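Local coordinates for Alr3790 protein (Anabaena sp., PDB 3HIX) that is of unknown function but adopts a rhodanese-like fold, a domain whose active members carry sulfur on a loop cysteine, at residues Gly28-Ala33 with Tyr56-Gly61; Met36-Leu41 with Asp62-Gln67; Arg44-Leu49 with Ala75-Val80; Gln67-Leu72 with Val80-Gly85; Ala88-Lys91 with Gly95-Glu98. All coordinates share one frame; numbering follows the deposited sequence.

Interaction 1: residues Gly28-Ala33 with Tyr56-Gly61; sequences GHIMGA and YVYGAG
His29 is the first residue of Gly28-Ala33 to reach Tyr58, its CB lying 3.3 Å from Tyr58 OH, while its imidazole turns elsewhere. The ring's ND1 donates to Ile30 O at 2.9 Å, which holds the ring's rotation; in this crystal NE2 is also bonded to Glu100 of the C-terminal tag. At Ile30 the backbone makes the polar link: Ile30 N points almost straight at Tyr58 OH (2.9 Å, 169° at the hydrogen). The Ile30 side chain then slides past the phenol in the opposite sense. Its CD1 sits 3.5 Å above the ring plane and 3.9 Å from the centroid of the Tyr58 ring, a CH-pi contact displaced toward the CE2 side, where CD1 and Tyr58 CE2 are 3.5 Å apart. Ile30 O also opens the type II turn that carries the chain to Ala33. It accepts Ala33 N and His29 ND1 from opposite faces of its carbonyl plane, which ties the turn to the histidine. Gly32, with positive phi (86°), occupies the corner of that turn. At its end Ala33 CB comes to the edge of the phenol, 4.0 Å from Tyr58 CE2. Tyr58 closes strand 55-58 of the central parallel sheet, just ahead of the loop that in active rhodaneses holds the catalytic cysteine; Gly59-Gly61 contains none. Its hydroxyl has a further, weak bond to Asp18 OD2. Accepting from Ile30 N leaves the hydroxyl proton for another partner, consistent with donation to that carboxylate, and the buried phenol oxygen is thus satisfied between two strands.

Interaction 2: residues Met36-Leu41 with Asp62-Gln67; sequences MPIEDL and DEQTSQ
The carboxamide of Gln67 offers one face to Ile38, whose two methyl carbons both stand over it: Ile38 CD1 is almost directly above Gln67 CD at 4.0 Å, and Ile38 CG2 lies over Gln67 OE1 at 3.7 Å. This is plain van der Waals packing at the surface of the rhodanese-like alpha/beta domain, where the loop between strand 34-35 and helix 41-48 leans on the first turns of helix 62-74. That helix follows the loop corresponding to the active-site loop of rhodaneses, and Thr65 OG1 ties it back to that loop through Gly59 N and Gly61 O. Gln67 reaches the isoleucine because its chain is fully extended, with CG opposite the main-chain nitrogen (chi1 173°), so the aliphatic part runs out from the helix and brings CG within 4.1 Å of Ile38 CD1. Gln64, one turn earlier, contributes an aliphatic carbon. Its methylene slides alongside Ile38 in the opposite direction. The isoleucine therefore sits between two glutamines of the same helix, and its CD1 also packs on Ala68, the residue next to Gln67. On the loop side the backbone is drawn into a compact turn, with Asp40 N bonded to Pro37 O and Leu41 N to Ile38 O, which presents the Ile38 side chain to the helix. The Gln64 approach is carried by one pair of carbons, Ile38 CG1 and Gln64 CG, 3.9 Å apart.

Interaction 3: residues Arg44-Leu49 with Ala75-Val80; sequences RASSSL and AGFEHV
Phe77 drives its ring against the end of helix 41-48, meeting Ala45 in its last turn and Leu49 just beyond it. From CB the chain heads for that helix, chi1 of -78° turning CG away from the residue's own carbonyl carbon, and the ring fans out into two branches. On one, CE1 meets Leu49, with Phe77 CE1 3.6 Å from Leu49 O and 4.0 Å from Leu49 CB. On the other, CE2 rests against the methyl of the alanine, Phe77 CE2 to Ala45 CB being 3.9 Å. This phenylalanine comes directly after the Schellman motif in which Gly76, with positive phi, terminates helix 62-74, so the ring is planted where the chain leaves one helix of the alpha/beta fold and turns back toward strand 80-82. Leu72 of that helix and Ile55 of the sheet also touch the ring. At the tip, CZ lies 3.8 Å from Ala45 CB and only 3.3 Å from Ala45 O. That oxygen approaches the ring edge near its plane, where the weakly positive ring hydrogens would probably favour it, and it already accepts Leu49 N in the helix. Ser46 N also lies in the ring plane, 4.0 Å from Phe77 CZ.

Interaction 4: residues Gln67-Leu72 with Val80-Gly85; sequences QAVNLL and VSELKG
Apolar packing between Val69, Leu72 and Val80 carries most of this contact. Val69 CG1 and Val80 CG1 meet at 3.8 Å as the two valines slide past each other in opposite directions. Leu72 crosses Val80 at about a right angle and touches both of its branches: Leu72 CD1 lies 3.8 Å from Val80 CG1, and Leu72 CB is 3.8 Å from Val80 CG2. Val80 spreads this way because its chi1 of -172° holds CG1 trans to the backbone N, setting that methyl between the two helix residues. The second kind of contact is aliphatic, to a charged residue. Val69 CG2 presses on the Glu82 methylene, and the distance from Val69 CG2 to Glu82 CG is so short, 3.2 Å, that its exact value is doubtful; the glutamate chain bends at chi2, about its CB-CG bond, which leads the carboxylate off from the valine. Cutting Val69 back to an alanine removes both methyls and would probably leave Val80 CG1 with Leu72 alone of its two helix neighbours, and the Glu82 methylene free to shift. Val69 and Leu72 both also rest on Val57, the neighbouring strand's contribution to the same hydrophobic layer. The axes of helix 67-72 and strand 80-82 pass 8.3 Å apart and run nearly antiparallel, at 174°. This is the return leg of a beta-alpha-beta crossover, in which strand 55-58, helix 62-74 and strand 80-82 follow one another and the helix packs along its two parallel strands, running against their direction.

Interaction 5: residues Ala88-Lys91 with Gly95-Glu98; sequences AAWK and GPTE
The Gly95 backbone folds back on helix 86-92, its N donating to Trp90 O at 3.0 Å with 154° at the hydrogen, before the chain runs on extended through Pro96 into strand 97-98. A chi1 of -179° swings the Trp90 indole across to this path. Gly95 CA sits over one face of the five-membered ring, 3.8 Å from its centroid, a CH-pi contact at a spot where a beta carbon would collide with Trp90 NE1. In its own plane the indole donates NE1 to Pro96 O at 2.9 Å, the nitrogen lying above the carbonyl plane. Farther round the ring, Trp90 CZ2 touches Pro96 CD at 3.9 Å. A leucine in place of Trp90 would probably take the indole donor from Pro96 O, leaving it to Met31 N, and uncover Gly95 CA. Lys91 adds its aliphatic chain, crossing Thr97 at about a right angle with Lys91 CE 3.9 Å from Thr97 CG2. Trp90 also touches Ile30. The tryptophan-bearing helix followed by glycine and proline resembles the C-terminal end of many single-domain rhodaneses; here it leads from helix 86-92 into strand 97-98, which pairs antiparallel with strand 29-30.

How the interactions relate
Interactions 1 to 4 form a connected network around the parallel sheet ordered 34-35, 15-18, 55-58, 80-82. Interactions 1 and 4 are joined by main-chain pairing of Val57 with Ser81 and Leu83, whereas interactions 2 and 4 share Gln67 and helix 62-74, with centres about 7 Å apart. Val80 is common to interactions 3 and 4. Along the chain the segments of interactions 1, 2 and 3 alternate, so none of these contacts closes before all three have opened. Interaction 5 closes last. It meets interaction 1 through the strand pair 29-30 and 97-98, yet its centre lies about 24 Å from that of interaction 3, across the chain's centre, so the contacts span the compact domain.

Interaction 1: residues Gly28-Ala33 with Tyr56-Gly61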
# COMPACT_ATOMS: atom_id res chain seq x y z
N GLY A 28 -10.46 4.48 4.48
CA GLY A 28 -9.67 4.07 5.62
C GLY A 28 -8.41 3.34 5.22
O GLY A 28 -8.45 2.34 4.50
N HIS A 29 -7.28 3.83 5.71
CA HIS A 29 -6.00 3.22 5.41
C HIS A 29 -5.10 3.28 6.63
O HIS A 29 -5.40 3.98 7.59
CB HIS A 29 -5.33 3.93 4.23
CG HIS A 29 -5.12 5.39 4.44
ND1 HIS A 29 -4.03 5.89 5.12
CD2 HIS A 29 -5.84 6.46 4.04
CE1 HIS A 29 -4.09 7.21 5.13
NE2 HIS A 29 -5.18 7.59 4.48
N ILE A 30 -3.99 2.55 6.58
CA ILE A 30 -3.03 2.54 7.66
C ILE A 30 -2.47 3.95 7.77
O ILE A 30 -2.08 4.57 6.77
CB ILE A 30 -1.89 1.52 7.38
CG1 ILE A 30 -2.44 0.10 7.46
CG2 ILE A 30 -0.73 1.72 8.36
CD1 ILE A 30 -1.39 -0.99 7.23
N MSE A 31 -2.44 4.48 8.99
CA MSE A 31 -1.95 5.83 9.21
C MSE A 31 -0.56 5.99 8.61
O MSE A 31 0.35 5.20 8.90
CB MSE A 31 -1.91 6.14 10.71
CG MSE A 31 -1.41 7.54 11.06
SE MSE A 31 -1.62 7.92 12.96
CE MSE A 31 -3.55 7.98 13.04
N GLY A 32 -0.39 7.01 7.79
CA GLY A 32 0.90 7.27 7.17
C GLY A 32 1.19 6.51 5.89
O GLY A 32 2.22 6.75 5.25
N ALA A 33 0.32 5.58 5.51
CA ALA A 33 0.54 4.82 4.29
C ALA A 33 0.30 5.70 3.08
O ALA A 33 -0.54 6.60 3.11
CB ALA A 33 -0.38 3.61 4.24
N TYR A 56 6.81 -1.64 2.74
CA TYR A 56 5.84 -2.60 3.20
C TYR A 56 4.54 -2.31 2.46
O TYR A 56 4.06 -1.18 2.46
CB TYR A 56 5.71 -2.50 4.71
CG TYR A 56 6.97 -2.99 5.39
CD1 TYR A 56 7.03 -4.27 5.94
CD2 TYR A 56 8.13 -2.22 5.37
CE1 TYR A 56 8.23 -4.78 6.45
CE2 TYR A 56 9.34 -2.72 5.87
CZ TYR A 56 9.38 -4.00 6.41
OH TYR A 56 10.57 -4.50 6.87
N VAL A 57 4.02 -3.33 1.80
CA VAL A 57 2.81 -3.15 1.01
C VAL A 57 1.65 -4.01 1.45
O VAL A 57 1.82 -5.11 1.99
CB VAL A 57 3.08 -3.47 -0.48
CG1 VAL A 57 4.32 -2.74 -0.96
CG2 VAL A 57 3.25 -4.95 -0.66
N TYR A 58 0.45 -3.49 1.22
CA TYR A 58 -0.77 -4.21 1.51
C TYR A 58 -1.78 -3.80 0.47
O TYR A 58 -1.81 -2.66 0.00
CB TYR A 58 -1.28 -3.91 2.95
CG TYR A 58 -1.87 -2.53 3.18
CD1 TYR A 58 -3.25 -2.33 3.13
CD2 TYR A 58 -1.06 -1.45 3.53
CE1 TYR A 58 -3.81 -1.08 3.41
CE2 TYR A 58 -1.61 -0.20 3.81
CZ TYR A 58 -2.98 -0.02 3.75
OH TYR A 58 -3.51 1.22 4.02
N GLY A 59 -2.59 -4.77 0.05
CA GLY A 59 -3.62 -4.51 -0.92
C GLY A 59 -4.87 -5.18 -0.38
O GLY A 59 -4.95 -5.47 0.80
N ALA A 60 -5.85 -5.42 -1.25
CA ALA A 60 -7.09 -6.06 -0.85
C ALA A 60 -7.02 -7.56 -1.10
O ALA A 60 -7.54 -8.05 -2.10
CB ALA A 60 -8.24 -5.45 -1.62
N GLY A 61 -6.39 -8.28 -0.18
CA GLY A 61 -6.25 -9.72 -0.31
C GLY A 61 -4.82 -10.13 -0.58
O GLY A 61 -4.01 -9.32 -1.03

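Interaction 2: residues Met36-Leu41 with Asp62-Gln67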
# COMPACT_ATOMS: atom_id res chain seq x y z
N MSE A 36 -0.94 4.18 -3.53
CA MSE A 36 -0.28 3.80 -4.77
C MSE A 36 -0.98 2.61 -5.38
O MSE A 36 -0.50 1.49 -5.31
CB MSE A 36 1.20 3.50 -4.52
CG MSE A 36 2.09 4.77 -4.45
SE MSE A 36 3.99 4.37 -4.55
CE MSE A 36 4.70 6.07 -4.02
N PRO A 37 -2.15 2.84 -5.99
CA PRO A 37 -2.95 1.79 -6.63
C PRO A 37 -2.11 0.98 -7.62
O PRO A 37 -1.24 1.52 -8.30
CB PRO A 37 -4.06 2.59 -7.30
CG PRO A 37 -4.24 3.76 -6.38
CD PRO A 37 -2.82 4.15 -6.10
N ILE A 38 -2.40 -0.32 -7.70
CA ILE A 38 -1.69 -1.25 -8.58
C ILE A 38 -1.33 -0.71 -9.96
O ILE A 38 -0.18 -0.80 -10.39
CB ILE A 38 -2.52 -2.55 -8.77
CG1 ILE A 38 -2.25 -3.52 -7.61
CG2 ILE A 38 -2.17 -3.22 -10.09
CD1 ILE A 38 -0.88 -4.18 -7.66
N GLU A 39 -2.31 -0.15 -10.66
CA GLU A 39 -2.09 0.37 -12.00
C GLU A 39 -0.99 1.42 -12.13
O GLU A 39 -0.35 1.52 -13.18
CB GLU A 39 -3.39 0.92 -12.58
CG GLU A 39 -4.49 -0.11 -12.79
CD GLU A 39 -5.05 -0.66 -11.48
OE1 GLU A 39 -4.98 0.05 -10.45
OE2 GLU A 39 -5.58 -1.79 -11.49
N ASP A 40 -0.75 2.21 -11.08
CA ASP A 40 0.29 3.25 -11.14
C ASP A 40 1.45 3.02 -10.19
O ASP A 40 2.35 3.85 -10.07
CB ASP A 40 -0.31 4.62 -10.85
CG ASP A 40 -1.12 5.17 -12.00
OD1 ASP A 40 -0.56 5.26 -13.11
OD2 ASP A 40 -2.30 5.50 -11.79
N LEU A 41 1.45 1.87 -9.52
CA LEU A 41 2.48 1.53 -8.55
C LEU A 41 3.93 1.66 -8.99
O LEU A 41 4.70 2.42 -8.40
CB LEU A 41 2.23 0.13 -8.02
CG LEU A 41 3.23 -0.38 -6.98
CD1 LEU A 41 3.28 0.54 -5.76
CD2 LEU A 41 2.81 -1.78 -6.59
N ASP A 62 -4.50 -11.39 -0.31
CA ASP A 62 -3.15 -11.92 -0.53
C ASP A 62 -2.74 -11.82 -2.00
O ASP A 62 -1.60 -11.49 -2.30
CB ASP A 62 -3.07 -13.39 -0.11
CG ASP A 62 -3.30 -13.59 1.37
OD1 ASP A 62 -3.94 -12.72 2.00
OD2 ASP A 62 -2.85 -14.63 1.90
N GLU A 63 -3.67 -12.11 -2.90
CA GLU A 63 -3.37 -12.08 -4.33
C GLU A 63 -2.89 -10.73 -4.84
O GLU A 63 -1.84 -10.63 -5.48
CB GLU A 63 -4.58 -12.53 -5.16
CG GLU A 63 -4.21 -12.84 -6.62
CD GLU A 63 -5.42 -13.06 -7.52
OE1 GLU A 63 -6.43 -13.61 -7.04
OE2 GLU A 63 -5.34 -12.69 -8.71
N GLN A 64 -3.66 -9.67 -4.57
CA GLN A 64 -3.26 -8.35 -5.02
C GLN A 64 -1.97 -7.91 -4.32
O GLN A 64 -1.13 -7.24 -4.92
CB GLN A 64 -4.39 -7.34 -4.75
CG GLN A 64 -4.03 -5.90 -5.07
CD GLN A 64 -5.21 -4.96 -4.90
OE1 GLN A 64 -5.98 -4.74 -5.84
NE2 GLN A 64 -5.37 -4.42 -3.70
N THR A 65 -1.82 -8.27 -3.06
CA THR A 65 -0.63 -7.92 -2.31
C THR A 65 0.59 -8.53 -2.99
O THR A 65 1.55 -7.83 -3.32
CB THR A 65 -0.75 -8.39 -0.84
OG1 THR A 65 -1.85 -7.71 -0.23
CG2 THR A 65 0.51 -8.08 -0.05
N SER A 66 0.54 -9.84 -3.24
CA SER A 66 1.64 -10.55 -3.90
C SER A 66 1.96 -9.94 -5.26
O SER A 66 3.13 -9.78 -5.61
CB SER A 66 1.29 -12.02 -4.10
OG SER A 66 1.37 -12.73 -2.89
N GLN A 67 0.93 -9.60 -6.03
CA GLN A 67 1.14 -8.99 -7.34
C GLN A 67 1.98 -7.71 -7.19
O GLN A 67 2.96 -7.51 -7.90
CB GLN A 67 -0.19 -8.64 -8.00
CG GLN A 67 -0.03 -7.85 -9.30
CD GLN A 67 -1.36 -7.41 -9.91
OE1 GLN A 67 -1.38 -6.76 -10.96
NE2 GLN A 67 -2.46 -7.77 -9.27

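Interaction 3: residues Arg44-Leu49 with Ala75-Val80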
# COMPACT_ATOMS: atom_id res chain seq x y z
N ARG A 44 4.81 5.46 -9.84
CA ARG A 44 4.90 6.30 -8.65
C ARG A 44 6.06 5.95 -7.72
O ARG A 44 6.78 6.84 -7.26
CB ARG A 44 3.59 6.26 -7.88
CG ARG A 44 2.42 6.87 -8.61
CD ARG A 44 1.21 6.92 -7.70
NE ARG A 44 0.05 7.51 -8.34
CZ ARG A 44 -1.13 7.66 -7.74
NH1 ARG A 44 -1.28 7.27 -6.49
NH2 ARG A 44 -2.15 8.21 -8.40
N ALA A 45 6.23 4.66 -7.42
CA ALA A 45 7.30 4.23 -6.54
C ALA A 45 8.67 4.54 -7.15
O ALA A 45 9.60 4.96 -6.45
CB ALA A 45 7.19 2.75 -6.26
N SER A 46 8.79 4.35 -8.46
CA SER A 46 10.05 4.61 -9.15
C SER A 46 10.43 6.09 -9.12
O SER A 46 11.61 6.43 -9.13
CB SER A 46 9.97 4.14 -10.61
OG SER A 46 9.75 2.75 -10.68
N SER A 47 9.44 6.96 -9.08
CA SER A 47 9.71 8.40 -9.07
C SER A 47 9.68 9.02 -7.68
O SER A 47 10.14 10.15 -7.50
CB SER A 47 8.72 9.13 -9.97
OG SER A 47 7.44 9.20 -9.37
N SER A 48 9.14 8.29 -6.71
CA SER A 48 9.03 8.83 -5.35
C SER A 48 9.90 8.16 -4.30
O SER A 48 10.21 8.77 -3.27
CB SER A 48 7.57 8.73 -4.88
OG SER A 48 6.68 9.28 -5.83
N LEU A 49 10.30 6.92 -4.54
CA LEU A 49 11.09 6.19 -3.55
C LEU A 49 12.39 5.61 -4.08
O LEU A 49 12.46 5.18 -5.23
CB LEU A 49 10.24 5.05 -2.99
CG LEU A 49 8.81 5.37 -2.55
CD1 LEU A 49 8.03 4.09 -2.30
CD2 LEU A 49 8.85 6.23 -1.29
N ALA A 75 10.94 -4.39 -10.42
CA ALA A 75 11.31 -3.03 -10.83
C ALA A 75 12.65 -2.61 -10.24
O ALA A 75 13.14 -1.52 -10.53
CB ALA A 75 10.22 -2.05 -10.43
N GLY A 76 13.22 -3.45 -9.39
CA GLY A 76 14.50 -3.11 -8.80
C GLY A 76 14.49 -2.72 -7.34
O GLY A 76 15.53 -2.37 -6.80
N PHE A 77 13.34 -2.77 -6.68
CA PHE A 77 13.31 -2.42 -5.26
C PHE A 77 13.88 -3.60 -4.46
O PHE A 77 13.38 -4.72 -4.53
CB PHE A 77 11.89 -2.07 -4.82
CG PHE A 77 11.47 -0.68 -5.23
CD1 PHE A 77 11.73 0.41 -4.40
CD2 PHE A 77 10.88 -0.46 -6.47
CE1 PHE A 77 11.42 1.72 -4.82
CE2 PHE A 77 10.57 0.83 -6.90
CZ PHE A 77 10.85 1.93 -6.07
N GLU A 78 14.95 -3.32 -3.72
CA GLU A 78 15.66 -4.33 -2.95
C GLU A 78 14.96 -4.90 -1.72
O GLU A 78 15.20 -6.05 -1.36
CB GLU A 78 17.05 -3.77 -2.55
CG GLU A 78 17.86 -4.66 -1.61
CD GLU A 78 19.20 -4.04 -1.21
OE1 GLU A 78 19.33 -2.80 -1.25
OE2 GLU A 78 20.11 -4.80 -0.82
N HIS A 79 14.11 -4.11 -1.07
CA HIS A 79 13.42 -4.59 0.13
C HIS A 79 11.92 -4.31 0.15
O HIS A 79 11.47 -3.24 0.59
CB HIS A 79 14.08 -3.98 1.37
CG HIS A 79 15.53 -4.33 1.49
ND1 HIS A 79 16.50 -3.39 1.77
CD2 HIS A 79 16.17 -5.51 1.34
CE1 HIS A 79 17.68 -3.97 1.78
NE2 HIS A 79 17.51 -5.26 1.53
N VAL A 80 11.15 -5.28 -0.34
CA VAL A 80 9.70 -5.16 -0.40
C VAL A 80 9.10 -6.34 0.31
O VAL A 80 9.39 -7.49 -0.02
CB VAL A 80 9.21 -5.15 -1.86
CG1 VAL A 80 7.71 -4.83 -1.91
CG2 VAL A 80 10.00 -4.14 -2.68

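Interaction 4: residues Gln67-Leu72 with Val80-Gly85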
# COMPACT_ATOMS: atom_id res chain seq x y z
N GLN A 67 0.93 -9.60 -6.03
CA GLN A 67 1.14 -8.99 -7.34
C GLN A 67 1.98 -7.71 -7.19
O GLN A 67 2.96 -7.51 -7.90
CB GLN A 67 -0.19 -8.64 -8.00
CG GLN A 67 -0.03 -7.85 -9.30
CD GLN A 67 -1.36 -7.41 -9.91
OE1 GLN A 67 -1.38 -6.76 -10.96
NE2 GLN A 67 -2.46 -7.77 -9.27
N ALA A 68 1.58 -6.85 -6.26
CA ALA A 68 2.30 -5.60 -6.02
C ALA A 68 3.75 -5.82 -5.59
O ALA A 68 4.67 -5.15 -6.08
CB ALA A 68 1.55 -4.78 -4.97
N VAL A 69 3.98 -6.78 -4.69
CA VAL A 69 5.34 -7.05 -4.23
C VAL A 69 6.21 -7.55 -5.37
O VAL A 69 7.38 -7.18 -5.49
CB VAL A 69 5.36 -8.11 -3.11
CG1 VAL A 69 6.79 -8.40 -2.69
CG2 VAL A 69 4.56 -7.60 -1.91
N ASN A 70 5.65 -8.40 -6.22
CA ASN A 70 6.39 -8.94 -7.35
C ASN A 70 6.72 -7.81 -8.34
O ASN A 70 7.82 -7.74 -8.87
CB ASN A 70 5.57 -10.06 -8.03
CG ASN A 70 5.49 -11.33 -7.17
OD1 ASN A 70 4.59 -12.16 -7.35
ND2 ASN A 70 6.44 -11.48 -6.25
N LEU A 71 5.76 -6.93 -8.58
CA LEU A 71 5.98 -5.79 -9.49
C LEU A 71 7.11 -4.88 -8.99
O LEU A 71 7.94 -4.43 -9.78
CB LEU A 71 4.71 -4.96 -9.63
CG LEU A 71 3.59 -5.50 -10.51
CD1 LEU A 71 2.32 -4.73 -10.25
CD2 LEU A 71 4.01 -5.40 -11.97
N LEU A 72 7.13 -4.60 -7.69
CA LEU A 72 8.16 -3.72 -7.13
C LEU A 72 9.53 -4.38 -7.14
O LEU A 72 10.53 -3.74 -7.46
CB LEU A 72 7.78 -3.30 -5.71
CG LEU A 72 6.57 -2.36 -5.61
CD1 LEU A 72 6.17 -2.18 -4.15
CD2 LEU A 72 6.91 -1.01 -6.25
N VAL A 80 11.15 -5.28 -0.34
CA VAL A 80 9.70 -5.16 -0.40
C VAL A 80 9.10 -6.34 0.31
O VAL A 80 9.39 -7.49 -0.02
CB VAL A 80 9.21 -5.15 -1.86
CG1 VAL A 80 7.71 -4.83 -1.91
CG2 VAL A 80 10.00 -4.14 -2.68
N SER A 81 8.27 -6.07 1.31
CA SER A 81 7.63 -7.15 2.05
C SER A 81 6.14 -6.91 2.14
O SER A 81 5.66 -5.79 1.96
CB SER A 81 8.25 -7.27 3.44
OG SER A 81 8.36 -6.00 4.05
N GLU A 82 5.41 -7.99 2.41
CA GLU A 82 3.97 -7.97 2.50
C GLU A 82 3.48 -7.82 3.94
O GLU A 82 4.09 -8.35 4.87
CB GLU A 82 3.44 -9.29 1.92
CG GLU A 82 4.04 -9.61 0.55
CD GLU A 82 4.43 -11.07 0.38
OE1 GLU A 82 3.61 -11.86 -0.15
OE2 GLU A 82 5.56 -11.43 0.79
N LEU A 83 2.39 -7.08 4.13
CA LEU A 83 1.79 -6.96 5.44
C LEU A 83 0.62 -7.94 5.35
O LEU A 83 -0.45 -7.59 4.85
CB LEU A 83 1.26 -5.55 5.71
CG LEU A 83 2.29 -4.46 6.04
CD1 LEU A 83 1.55 -3.16 6.26
CD2 LEU A 83 3.11 -4.83 7.29
N LYS A 84 0.87 -9.16 5.81
CA LYS A 84 -0.13 -10.23 5.79
C LYS A 84 -1.44 -9.84 6.48
O LYS A 84 -1.44 -9.31 7.59
CB LYS A 84 0.44 -11.50 6.44
CG LYS A 84 1.52 -12.19 5.63
CD LYS A 84 2.92 -11.69 5.97
CE LYS A 84 3.61 -12.62 6.97
NZ LYS A 84 3.77 -14.00 6.41
N GLY A 85 -2.55 -10.13 5.81
CA GLY A 85 -3.85 -9.81 6.35
C GLY A 85 -4.29 -8.38 6.06
O GLY A 85 -5.42 -8.00 6.35

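Interaction 5: residues Ala88-Lys91 with Gly95-Glu98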
# COMPACT_ATOMS: atom_id res chain seq x y z
N ALA A 88 -7.16 -5.32 7.69
CA ALA A 88 -7.91 -6.03 8.72
C ALA A 88 -6.98 -6.57 9.79
O ALA A 88 -7.29 -6.52 10.99
CB ALA A 88 -8.70 -7.17 8.09
N ALA A 89 -5.85 -7.12 9.36
CA ALA A 89 -4.87 -7.67 10.28
C ALA A 89 -4.27 -6.54 11.09
O ALA A 89 -3.94 -6.72 12.27
CB ALA A 89 -3.78 -8.40 9.51
N TRP A 90 -4.14 -5.38 10.46
CA TRP A 90 -3.58 -4.20 11.12
C TRP A 90 -4.53 -3.69 12.20
O TRP A 90 -4.10 -3.40 13.32
CB TRP A 90 -3.31 -3.11 10.07
CG TRP A 90 -2.73 -1.85 10.60
CD1 TRP A 90 -3.40 -0.71 10.92
CD2 TRP A 90 -1.33 -1.59 10.83
NE1 TRP A 90 -2.50 0.26 11.33
CE2 TRP A 90 -1.23 -0.25 11.28
CE3 TRP A 90 -0.17 -2.34 10.70
CZ2 TRP A 90 -0.01 0.34 11.60
CZ3 TRP A 90 1.06 -1.75 11.01
CH2 TRP A 90 1.13 -0.42 11.45
N LYS A 91 -5.81 -3.58 11.87
CA LYS A 91 -6.81 -3.13 12.84
C LYS A 91 -6.94 -4.14 13.97
O LYS A 91 -7.21 -3.77 15.11
CB LYS A 91 -8.17 -2.93 12.18
CG LYS A 91 -8.28 -1.66 11.35
CD LYS A 91 -9.66 -1.55 10.71
CE LYS A 91 -9.87 -0.18 10.08
NZ LYS A 91 -11.21 -0.06 9.44
N GLY A 95 -3.82 -1.18 15.33
CA GLY A 95 -3.01 -0.21 14.63
C GLY A 95 -3.80 1.02 14.22
O GLY A 95 -5.00 0.92 13.96
N PRO A 96 -3.15 2.18 14.14
CA PRO A 96 -3.79 3.44 13.75
C PRO A 96 -4.17 3.52 12.27
O PRO A 96 -3.46 3.02 11.41
CB PRO A 96 -2.74 4.48 14.12
CG PRO A 96 -1.46 3.75 13.85
CD PRO A 96 -1.73 2.40 14.46
N THR A 97 -5.30 4.16 12.00
CA THR A 97 -5.79 4.31 10.63
C THR A 97 -6.24 5.75 10.41
O THR A 97 -6.44 6.50 11.37
CB THR A 97 -6.98 3.36 10.37
OG1 THR A 97 -8.05 3.66 11.27
CG2 THR A 97 -6.57 1.92 10.57
N GLU A 98 -6.38 6.14 9.14
CA GLU A 98 -6.81 7.47 8.73
C GLU A 98 -7.84 7.36 7.63
O GLU A 98 -7.73 6.48 6.78
CB GLU A 98 -5.65 8.29 8.14
CG GLU A 98 -4.69 8.90 9.12
CD GLU A 98 -3.53 9.58 8.42
OE1 GLU A 98 -3.79 10.32 7.45
OE2 GLU A 98 -2.38 9.39 8.84